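SusD superfamily protein (Bacteroides vulgatus ATCC 8482, PDB 3JQ0) probably binds nutrients, perhaps glycans, at the bacterial outer membrane. Local coordinates at residues W122-L127 and S147-V152; E255-Y260 and D357-Y362; T339-G344 and M443-R448. All coordinates share one frame; numbering follows the deposited sequence. Where two conformers were deposited one is given.

Interaction 1: residues W122-L127 and S147-V152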
loop_
_atom_site.group_PDB
_atom_site.type_symbol
_atom_site.label_atom_id
_atom_site.label_comp_id
_atom_site.label_asym_id
_atom_site.label_seq_id
_atom_site.Cartn_x
_atom_site.Cartn_y
_atom_site.Cartn_z
ATOM N N TRP A 122 2.613 -3.027 -15.512
ATOM C CA TRP A 122 3.103 -3.456 -16.820
ATOM C C TRP A 122 2.147 -3.256 -18.004
ATOM O O TRP A 122 2.621 -3.222 -19.125
ATOM C CB TRP A 122 3.627 -4.893 -16.761
ATOM C CG TRP A 122 4.975 -4.993 -16.087
ATOM C CD1 TRP A 122 6.198 -4.751 -16.710
ATOM C CD2 TRP A 122 5.283 -5.278 -14.703
ATOM N NE1 TRP A 122 7.212 -4.910 -15.809
ATOM C CE2 TRP A 122 6.684 -5.184 -14.568
ATOM C CE3 TRP A 122 4.527 -5.590 -13.588
ATOM C CZ2 TRP A 122 7.310 -5.434 -13.346
ATOM C CZ3 TRP A 122 5.164 -5.811 -12.381
ATOM C CH2 TRP A 122 6.526 -5.728 -12.282
ATOM N N GLY A 123 0.851 -3.063 -17.748
ATOM C CA GLY A 123 -0.105 -2.735 -18.822
ATOM C C GLY A 123 -0.625 -3.979 -19.496
ATOM O O GLY A 123 -1.435 -4.731 -18.952
ATOM N N ASP A 124 -0.190 -4.189 -20.752
ATOM C CA ASP A 124 -0.542 -5.370 -21.536
ATOM C C ASP A 124 0.270 -6.556 -20.995
ATOM O O ASP A 124 1.481 -6.468 -20.947
ATOM C CB ASP A 124 -0.180 -5.201 -23.008
ATOM C CG ASP A 124 -0.879 -4.060 -23.727
ATOM O OD1 ASP A 124 -1.717 -3.356 -23.176
ATOM O OD2 ASP A 124 -0.578 -3.956 -24.940
ATOM N N VAL A 125 -0.398 -7.615 -20.566
ATOM C CA VAL A 125 0.280 -8.761 -19.974
ATOM C C VAL A 125 -0.397 -10.041 -20.441
ATOM O O VAL A 125 -1.539 -10.027 -20.905
ATOM C CB VAL A 125 0.282 -8.689 -18.398
ATOM C CG1 VAL A 125 1.063 -7.461 -17.914
ATOM C CG2 VAL A 125 -1.143 -8.732 -17.794
ATOM N N VAL A 126 0.294 -11.173 -20.300
ATOM C CA VAL A 126 -0.265 -12.458 -20.635
ATOM C C VAL A 126 -1.389 -12.781 -19.669
ATOM O O VAL A 126 -1.223 -12.690 -18.448
ATOM C CB VAL A 126 0.809 -13.563 -20.627
ATOM C CG1 VAL A 126 0.145 -14.949 -20.869
ATOM C CG2 VAL A 126 1.847 -13.286 -21.689
ATOM N N LEU A 127 -2.524 -13.217 -20.209
ATOM C CA LEU A 127 -3.622 -13.726 -19.395
ATOM C C LEU A 127 -3.475 -15.242 -19.289
ATOM O O LEU A 127 -3.915 -16.026 -20.144
ATOM C CB LEU A 127 -4.982 -13.300 -19.960
ATOM C CG LEU A 127 -5.334 -11.826 -19.818
ATOM C CD1 LEU A 127 -6.654 -11.473 -20.540
ATOM C CD2 LEU A 127 -5.366 -11.428 -18.308
ATOM N N SER A 147 -2.083 -9.898 -23.716
ATOM C CA SER A 147 -3.392 -9.354 -24.070
ATOM C C SER A 147 -3.375 -7.849 -23.853
ATOM O O SER A 147 -2.674 -7.343 -22.955
ATOM C CB SER A 147 -4.478 -10.002 -23.225
ATOM O OG SER A 147 -4.522 -11.374 -23.490
ATOM N N PRO A 148 -4.156 -7.121 -24.649
ATOM C CA PRO A 148 -4.245 -5.682 -24.426
ATOM C C PRO A 148 -4.781 -5.367 -23.030
ATOM O O PRO A 148 -5.631 -6.114 -22.489
ATOM C CB PRO A 148 -5.208 -5.183 -25.523
ATOM C CG PRO A 148 -5.340 -6.246 -26.419
ATOM C CD PRO A 148 -4.954 -7.544 -25.813
ATOM N N ALA A 149 -4.336 -4.229 -22.489
ATOM C CA ALA A 149 -4.783 -3.756 -21.169
ATOM C C ALA A 149 -6.322 -3.823 -21.018
ATOM O O ALA A 149 -6.832 -4.189 -19.953
ATOM C CB ALA A 149 -4.266 -2.334 -20.897
ATOM N N THR A 150 -7.059 -3.451 -22.069
ATOM C CA THR A 150 -8.531 -3.556 -22.006
ATOM C C THR A 150 -9.023 -4.971 -21.703
ATOM O O THR A 150 -9.963 -5.155 -20.918
ATOM C CB THR A 150 -9.175 -3.035 -23.298
ATOM O OG1 THR A 150 -8.665 -3.755 -24.405
ATOM C CG2 THR A 150 -8.980 -1.557 -23.422
ATOM N N GLU A 151 -8.420 -5.958 -22.341
ATOM C CA GLU A 151 -8.783 -7.335 -22.111
ATOM C C GLU A 151 -8.307 -7.810 -20.759
ATOM O O GLU A 151 -8.990 -8.615 -20.113
ATOM C CB GLU A 151 -8.256 -8.250 -23.210
ATOM C CG GLU A 151 -8.911 -7.988 -24.538
ATOM C CD GLU A 151 -8.403 -8.885 -25.647
ATOM O OE1 GLU A 151 -7.792 -9.930 -25.357
ATOM O OE2 GLU A 151 -8.639 -8.491 -26.817
ATOM N N VAL A 152 -7.147 -7.321 -20.286
ATOM C CA VAL A 152 -6.727 -7.602 -18.918
ATOM C C VAL A 152 -7.764 -7.113 -17.916
ATOM O O VAL A 152 -8.174 -7.828 -17.001
ATOM C CB VAL A 152 -5.309 -7.026 -18.634
ATOM C CG1 VAL A 152 -4.914 -7.303 -17.169
ATOM C CG2 VAL A 152 -4.255 -7.581 -19.638
HETATM O O HOH W 1 -2.676 -13.245 -23.124
#
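Leu127 lays its two methyl branches against the entry to helix 149-167, CD1 on Ser147 just ahead of it and CD2 on Val152 in its first turn. With CD1 anti to CA (chi2 174°), Leu127 CD1 comes 3.6 Å from Ser147 OG and also touches the backbone oxygen of Glu151. Leu127 CD2 turns to the other partner and lies 4.1 Å from Val152 CA. The polar side of Ser147 is used as well: its hydroxyl OG stands 2.7 Å from water 1, and this water accepts the backbone N-H of Leu127, so the serine and the leucine meet through both a methyl and a water. Ser147 N gives a nearly straight bond to Val125 O (2.9 Å, 170°), whereas the return bond from Val125 N to Ser147 O is weak. Helix 97-122 gives way at Gly123, the first residue out of helical geometry, with positive phi; these links thus join the two ends of the long connection between helices 97-122 and 149-167, in a region assigned to a TPR-clan family. Val152 faces the loop, and its CG2 meets Val125 CG2 at 3.8 Å, the two side chains crossing at about a right angle. Just after Pro148, which holds the N-cap position, Ala149 N donates to Asp124 OD1 (2.8 Å) from 53° above the carboxylate plane, and the negative charge would probably be favoured at this helix end.

Interaction 2: residues E255-Y260 and D357-Y362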
loop_
_atom_site.group_PDB
_atom_site.type_symbol
_atom_site.label_atom_id
_atom_site.label_comp_id
_atom_site.label_asym_id
_atom_site.label_seq_id
_atom_site.Cartn_x
_atom_site.Cartn_y
_atom_site.Cartn_z
ATOM N N GLU A 255 9.006 -12.552 8.533
ATOM C CA GLU A 255 9.313 -11.178 8.938
ATOM C C GLU A 255 8.561 -10.237 8.006
ATOM O O GLU A 255 8.387 -10.549 6.825
ATOM C CB GLU A 255 10.836 -10.944 8.824
ATOM C CG GLU A 255 11.240 -9.598 9.358
ATOM C CD GLU A 255 12.717 -9.278 9.302
ATOM O OE1 GLU A 255 13.534 -10.158 8.993
ATOM O OE2 GLU A 255 13.027 -8.071 9.525
HETATM N N MSE A 256 8.127 -9.075 8.473
HETATM C CA MSE A 256 7.447 -8.173 7.575
HETATM C C MSE A 256 8.317 -7.868 6.347
HETATM O O MSE A 256 9.529 -7.594 6.447
HETATM C CB MSE A 256 7.025 -6.909 8.310
HETATM C CG MSE A 256 6.139 -6.046 7.448
HETATM SE SE MSE A 256 5.351 -4.527 8.331
HETATM C CE MSE A 256 6.168 -3.117 7.214
ATOM N N TRP A 257 7.700 -7.963 5.167
ATOM C CA TRP A 257 8.351 -7.758 3.895
ATOM C C TRP A 257 9.531 -8.726 3.660
ATOM O O TRP A 257 10.429 -8.425 2.883
ATOM C CB TRP A 257 8.791 -6.313 3.681
ATOM C CG TRP A 257 7.689 -5.294 3.598
ATOM C CD1 TRP A 257 6.350 -5.450 3.775
ATOM C CD2 TRP A 257 7.903 -3.903 3.339
ATOM N NE1 TRP A 257 5.736 -4.229 3.660
ATOM C CE2 TRP A 257 6.666 -3.275 3.392
ATOM C CE3 TRP A 257 9.037 -3.142 3.082
ATOM C CZ2 TRP A 257 6.516 -1.903 3.246
ATOM C CZ3 TRP A 257 8.906 -1.798 2.903
ATOM C CH2 TRP A 257 7.655 -1.184 3.011
ATOM N N GLY A 258 9.540 -9.875 4.360
ATOM C CA GLY A 258 10.629 -10.813 4.218
ATOM C C GLY A 258 11.984 -10.256 4.587
ATOM O O GLY A 258 12.995 -10.737 4.117
ATOM N N GLY A 259 11.998 -9.268 5.480
ATOM C CA GLY A 259 13.213 -8.594 5.902
ATOM C C GLY A 259 13.500 -7.289 5.191
ATOM O O GLY A 259 14.400 -6.580 5.644
ATOM N N TYR A 260 12.791 -6.992 4.105
ATOM C CA TYR A 260 13.073 -5.829 3.293
ATOM C C TYR A 260 12.574 -4.523 3.893
ATOM O O TYR A 260 12.917 -3.466 3.385
ATOM C CB TYR A 260 12.589 -6.028 1.839
ATOM C CG TYR A 260 13.376 -7.112 1.120
ATOM C CD1 TYR A 260 14.672 -6.864 0.659
ATOM C CD2 TYR A 260 12.872 -8.375 0.948
ATOM C CE1 TYR A 260 15.430 -7.879 0.019
ATOM C CE2 TYR A 260 13.617 -9.389 0.300
ATOM C CZ TYR A 260 14.901 -9.134 -0.124
ATOM O OH TYR A 260 15.649 -10.106 -0.745
ATOM N N ASP A 357 5.388 -6.858 12.536
ATOM C CA ASP A 357 4.045 -6.337 12.367
ATOM C C ASP A 357 3.361 -6.991 11.181
ATOM O O ASP A 357 4.013 -7.376 10.205
ATOM C CB ASP A 357 4.064 -4.833 12.075
ATOM C CG ASP A 357 4.511 -4.034 13.253
ATOM O OD1 ASP A 357 3.838 -4.088 14.297
ATOM O OD2 ASP A 357 5.526 -3.309 13.091
ATOM N N ASP A 358 2.033 -7.076 11.255
ATOM C CA ASP A 358 1.267 -7.360 10.060
ATOM C C ASP A 358 1.365 -6.191 9.077
ATOM O O ASP A 358 1.589 -5.060 9.492
ATOM C CB ASP A 358 -0.225 -7.583 10.395
ATOM C CG ASP A 358 -0.503 -8.898 11.109
ATOM O OD1 ASP A 358 0.424 -9.732 11.264
ATOM O OD2 ASP A 358 -1.692 -9.060 11.486
ATOM N N PHE A 359 1.239 -6.456 7.786
ATOM C CA PHE A 359 1.289 -5.419 6.770
ATOM C C PHE A 359 -0.087 -5.214 6.172
ATOM O O PHE A 359 -0.598 -6.078 5.464
ATOM C CB PHE A 359 2.265 -5.743 5.657
ATOM C CG PHE A 359 2.379 -4.661 4.635
ATOM C CD1 PHE A 359 2.746 -3.380 5.026
ATOM C CD2 PHE A 359 2.086 -4.871 3.320
ATOM C CE1 PHE A 359 2.883 -2.374 4.119
ATOM C CE2 PHE A 359 2.228 -3.833 2.395
ATOM C CZ PHE A 359 2.617 -2.574 2.811
ATOM N N PRO A 360 -0.767 -4.100 6.495
ATOM C CA PRO A 360 -2.133 -3.905 5.964
ATOM C C PRO A 360 -2.125 -3.750 4.452
ATOM O O PRO A 360 -1.265 -3.072 3.906
ATOM C CB PRO A 360 -2.587 -2.599 6.636
ATOM C CG PRO A 360 -1.671 -2.393 7.810
ATOM C CD PRO A 360 -0.352 -2.985 7.372
ATOM N N ILE A 361 -3.112 -4.354 3.808
ATOM C CA ILE A 361 -3.394 -4.184 2.371
ATOM C C ILE A 361 -4.576 -3.260 2.198
ATOM O O ILE A 361 -4.523 -2.250 1.478
ATOM C CB ILE A 361 -3.573 -5.535 1.648
ATOM C CG1 ILE A 361 -2.297 -6.387 1.732
ATOM C CG2 ILE A 361 -4.039 -5.326 0.216
ATOM C CD1 ILE A 361 -1.121 -5.825 1.005
ATOM N N TYR A 362 -5.694 -3.621 2.827
ATOM C CA TYR A 362 -6.910 -2.788 2.825
ATOM C C TYR A 362 -7.347 -2.484 4.238
ATOM O O TYR A 362 -7.656 -3.431 4.992
ATOM C CB TYR A 362 -8.052 -3.445 2.065
ATOM C CG TYR A 362 -7.851 -3.637 0.580
ATOM C CD1 TYR A 362 -7.407 -2.582 -0.232
ATOM C CD2 TYR A 362 -8.136 -4.837 -0.022
ATOM C CE1 TYR A 362 -7.314 -2.726 -1.599
ATOM C CE2 TYR A 362 -8.036 -4.992 -1.409
ATOM C CZ TYR A 362 -7.608 -3.928 -2.198
ATOM O OH TYR A 362 -7.547 -4.122 -3.566
#
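The backbone oxygen of Asp357 accepts a hydrogen bond from Asn249 ND2 and is also covered by the side chain of Met256, a selenomethionine: Asp357 O lies 3.6 Å from Met256 CB. CG anti to the backbone N (chi1 -172°) brings Met256 CG within 3.7 Å of Asp357 O. Met256 SE lies near the same oxygen and its methyl CE approaches Phe359 CD1, but a second conformer was deposited, so both approaches are less certain. The aromatic contact is a T-shaped pair. The five-membered ring of Trp257 points its edge at the face of Phe359, the planes at 86° and the centroids 4.5 Å apart. Trp257 NE1 leads, 3.3 Å above the Phe359 ring plane and over its centre, while Trp257 CZ2 lies 3.8 Å from Phe359 CE1. An alanine in place of Phe359 would probably leave the Trp257 N-H edge without the aromatic face it points at and open a gap between loop 255-260 and strand 359-363. Beyond this pair, Trp257 stacks on Phe31, and strand 359-363 pairs antiparallel with strand 243-247, with a classic beta bulge where Ile361 and Tyr362 both face Phe245. Because the polar edge of the indole is directed at the pi cloud of a buried ring, the contact is likely to gain an electrostatic component beyond simple packing.

Interaction 3: residues T339-G344 and M443-R448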
loop_
_atom_site.group_PDB
_atom_site.type_symbol
_atom_site.label_atom_id
_atom_site.label_comp_id
_atom_site.label_asym_id
_atom_site.label_seq_id
_atom_site.Cartn_x
_atom_site.Cartn_y
_atom_site.Cartn_z
ATOM N N THR A 339 11.966 6.310 9.174
ATOM C CA THR A 339 10.719 5.561 9.011
ATOM C C THR A 339 10.242 5.037 10.349
ATOM O O THR A 339 10.986 4.360 11.046
ATOM C CB THR A 339 10.977 4.379 8.079
ATOM O OG1 THR A 339 11.599 4.825 6.889
ATOM C CG2 THR A 339 9.701 3.608 7.795
ATOM N N TYR A 340 8.985 5.316 10.716
ATOM C CA TYR A 340 8.575 5.079 12.112
ATOM C C TYR A 340 7.218 4.380 12.252
ATOM O O TYR A 340 6.891 3.993 13.351
ATOM C CB TYR A 340 8.576 6.421 12.879
ATOM C CG TYR A 340 9.008 6.337 14.330
ATOM C CD1 TYR A 340 10.267 5.886 14.680
ATOM C CD2 TYR A 340 8.174 6.830 15.322
ATOM C CE1 TYR A 340 10.658 5.875 16.008
ATOM C CE2 TYR A 340 8.582 6.841 16.641
ATOM C CZ TYR A 340 9.816 6.373 16.963
ATOM O OH TYR A 340 10.230 6.398 18.303
ATOM N N LYS A 341 6.475 4.159 11.168
ATOM C CA LYS A 341 5.112 3.652 11.322
ATOM C C LYS A 341 5.026 2.265 11.930
ATOM O O LYS A 341 4.149 1.971 12.703
ATOM C CB LYS A 341 4.418 3.647 9.956
ATOM C CG LYS A 341 3.016 3.020 9.981
ATOM C CD LYS A 341 2.280 3.219 8.649
ATOM C CE LYS A 341 1.614 4.594 8.556
ATOM N NZ LYS A 341 0.985 4.815 7.213
ATOM N N PHE A 342 5.896 1.360 11.458
ATOM C CA PHE A 342 5.899 -0.033 11.898
ATOM C C PHE A 342 6.981 -0.203 12.956
ATOM O O PHE A 342 8.180 -0.108 12.685
ATOM C CB PHE A 342 6.029 -0.980 10.711
ATOM C CG PHE A 342 4.872 -0.843 9.735
ATOM C CD1 PHE A 342 3.655 -1.418 9.999
ATOM C CD2 PHE A 342 4.993 -0.108 8.562
ATOM C CE1 PHE A 342 2.597 -1.312 9.132
ATOM C CE2 PHE A 342 3.921 0.004 7.695
ATOM C CZ PHE A 342 2.730 -0.600 7.985
ATOM N N GLN A 343 6.547 -0.415 14.187
ATOM C CA GLN A 343 7.416 -0.479 15.336
ATOM C C GLN A 343 7.801 -1.871 15.763
ATOM O O GLN A 343 8.707 -2.054 16.599
ATOM C CB GLN A 343 6.789 0.270 16.508
ATOM C CG GLN A 343 6.700 1.769 16.324
ATOM C CD GLN A 343 8.042 2.448 16.537
ATOM O OE1 GLN A 343 8.771 2.173 17.507
ATOM N NE2 GLN A 343 8.360 3.369 15.650
ATOM N N GLY A 344 7.153 -2.889 15.218
ATOM C CA GLY A 344 7.521 -4.251 15.565
ATOM C C GLY A 344 7.382 -4.529 17.067
ATOM O O GLY A 344 6.472 -4.037 17.743
HETATM N N MSE A 443 1.588 6.505 4.382
HETATM C CA MSE A 443 3.021 6.342 4.199
HETATM C C MSE A 443 3.453 4.936 4.483
HETATM O O MSE A 443 3.016 4.328 5.488
HETATM C CB MSE A 443 3.818 7.311 5.110
HETATM C CG MSE A 443 3.558 8.760 4.894
HETATM SE SE MSE A 443 4.810 9.885 5.829
HETATM C CE MSE A 443 6.287 9.639 4.576
ATOM N N PHE A 444 4.344 4.385 3.639
ATOM C CA PHE A 444 4.886 3.031 3.808
ATOM C C PHE A 444 3.859 1.909 3.573
ATOM O O PHE A 444 4.158 0.766 3.813
ATOM C CB PHE A 444 5.621 2.836 5.166
ATOM C CG PHE A 444 6.444 4.022 5.546
ATOM C CD1 PHE A 444 7.520 4.433 4.766
ATOM C CD2 PHE A 444 6.120 4.813 6.635
ATOM C CE1 PHE A 444 8.234 5.549 5.024
ATOM C CE2 PHE A 444 6.853 5.962 6.927
ATOM C CZ PHE A 444 7.914 6.326 6.105
ATOM N N GLU A 445 2.686 2.243 3.031
ATOM C CA GLU A 445 1.645 1.285 2.755
ATOM C C GLU A 445 1.397 1.065 1.273
ATOM O O GLU A 445 0.506 0.313 0.909
ATOM C CB GLU A 445 0.352 1.604 3.507
ATOM C CG GLU A 445 0.476 1.440 5.024
ATOM C CD GLU A 445 -0.792 1.863 5.725
ATOM O OE1 GLU A 445 -1.734 1.023 5.708
ATOM O OE2 GLU A 445 -0.825 2.958 6.335
ATOM N N GLY A 446 2.188 1.678 0.412
ATOM C CA GLY A 446 2.114 1.283 -1.002
ATOM C C GLY A 446 1.003 1.928 -1.836
ATOM O O GLY A 446 0.501 1.306 -2.762
ATOM N N LYS A 447 0.646 3.171 -1.524
ATOM C CA LYS A 447 -0.499 3.829 -2.157
ATOM C C LYS A 447 -0.186 5.028 -3.058
ATOM O O LYS A 447 -0.887 5.214 -4.047
ATOM C CB LYS A 447 -1.516 4.295 -1.125
ATOM C CG LYS A 447 -1.918 3.210 -0.116
ATOM C CD LYS A 447 -2.457 1.927 -0.742
ATOM C CE LYS A 447 -2.905 0.934 0.305
ATOM N NZ LYS A 447 -3.358 -0.385 -0.258
ATOM N N ARG A 448 0.813 5.850 -2.724
ATOM C CA ARG A 448 0.948 7.169 -3.323
ATOM C C ARG A 448 1.132 7.157 -4.823
ATOM O O ARG A 448 0.567 8.035 -5.509
ATOM C CB ARG A 448 2.097 7.920 -2.620
ATOM C CG ARG A 448 2.433 9.284 -3.181
ATOM C CD ARG A 448 1.352 10.324 -3.024
ATOM N NE ARG A 448 1.908 11.636 -3.313
ATOM C CZ ARG A 448 1.209 12.767 -3.228
ATOM N NH1 ARG A 448 -0.080 12.764 -2.961
ATOM N NH2 ARG A 448 1.831 13.928 -3.393
HETATM O O HOH W 2 1.072 7.706 7.278
#
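Thr339 sets its methyl CG2 squarely over the face of the Phe444 ring, 3.6 Å from the centroid and only 7° off the ring normal, a CH-pi contact with the carbon almost above the centre. Its torsion, with CG2 anti to the backbone N, carries the methyl over that face; Thr339 OG1 bonds to Leu265 O. The opposite face of the Phe444 ring is covered, nearer its rim, by CB of the preceding selenomethionine Met443. Lys341 touches the same ring obliquely, its CB 3.9 Å from Phe444 CD2, before a bend at chi3 (-83°) turns CE, and NZ follows into a polar site. Here Lys341 NZ donates to Met443 O at 2.7 Å, in the carbonyl plane and on a lone pair. It also forms a salt bridge with Glu445 OE2 at 2.7 Å, where OE2 offers its anti lone pair, and the two side chains cross at about a right angle. Glu441 O and water 2 also accept from Lys341 NZ. Phe342 brings its ring edge to the buried carbonyl Phe444 O, 4.0 Å from Phe342 CE2, an oxygen that has no hydrogen-bonding partner in the model. The contact thus joins the loop after strand 332-339 to the loop between helices 430-441 and 448-455. Glu445 OE2 also meets Arg363, so the buried carboxylate is shared by two cations, and the lysine charge is answered by that carboxylate and two backbone carbonyls; both groups are therefore likely to remain ionised despite their burial.

Interactions 2 and 3 adjoin, their centres about 10 Å apart, and their segments alternate along the chain: 255-260, 339-344, 357-362, 443-448. Two hydrogen bonds probably join them directly, Asp357 OD2 to Gly344 N at 2.7 Å and Lys447 NZ to Ile361 O at 2.8 Å. Phe342 adds packing, since its side chain touches Met256, Asp357 and Phe359, so both contacts belong to one continuous buried region. Interaction 1 closes earlier in the chain and stands apart, about 28 Å from interaction 2 and about 30 Å from interaction 3 between centres, with nearest atoms about 14 and 13 Å away. Its centre is about 22 Å from the chain centre, against about 10 and 9 Å for the centres of the others.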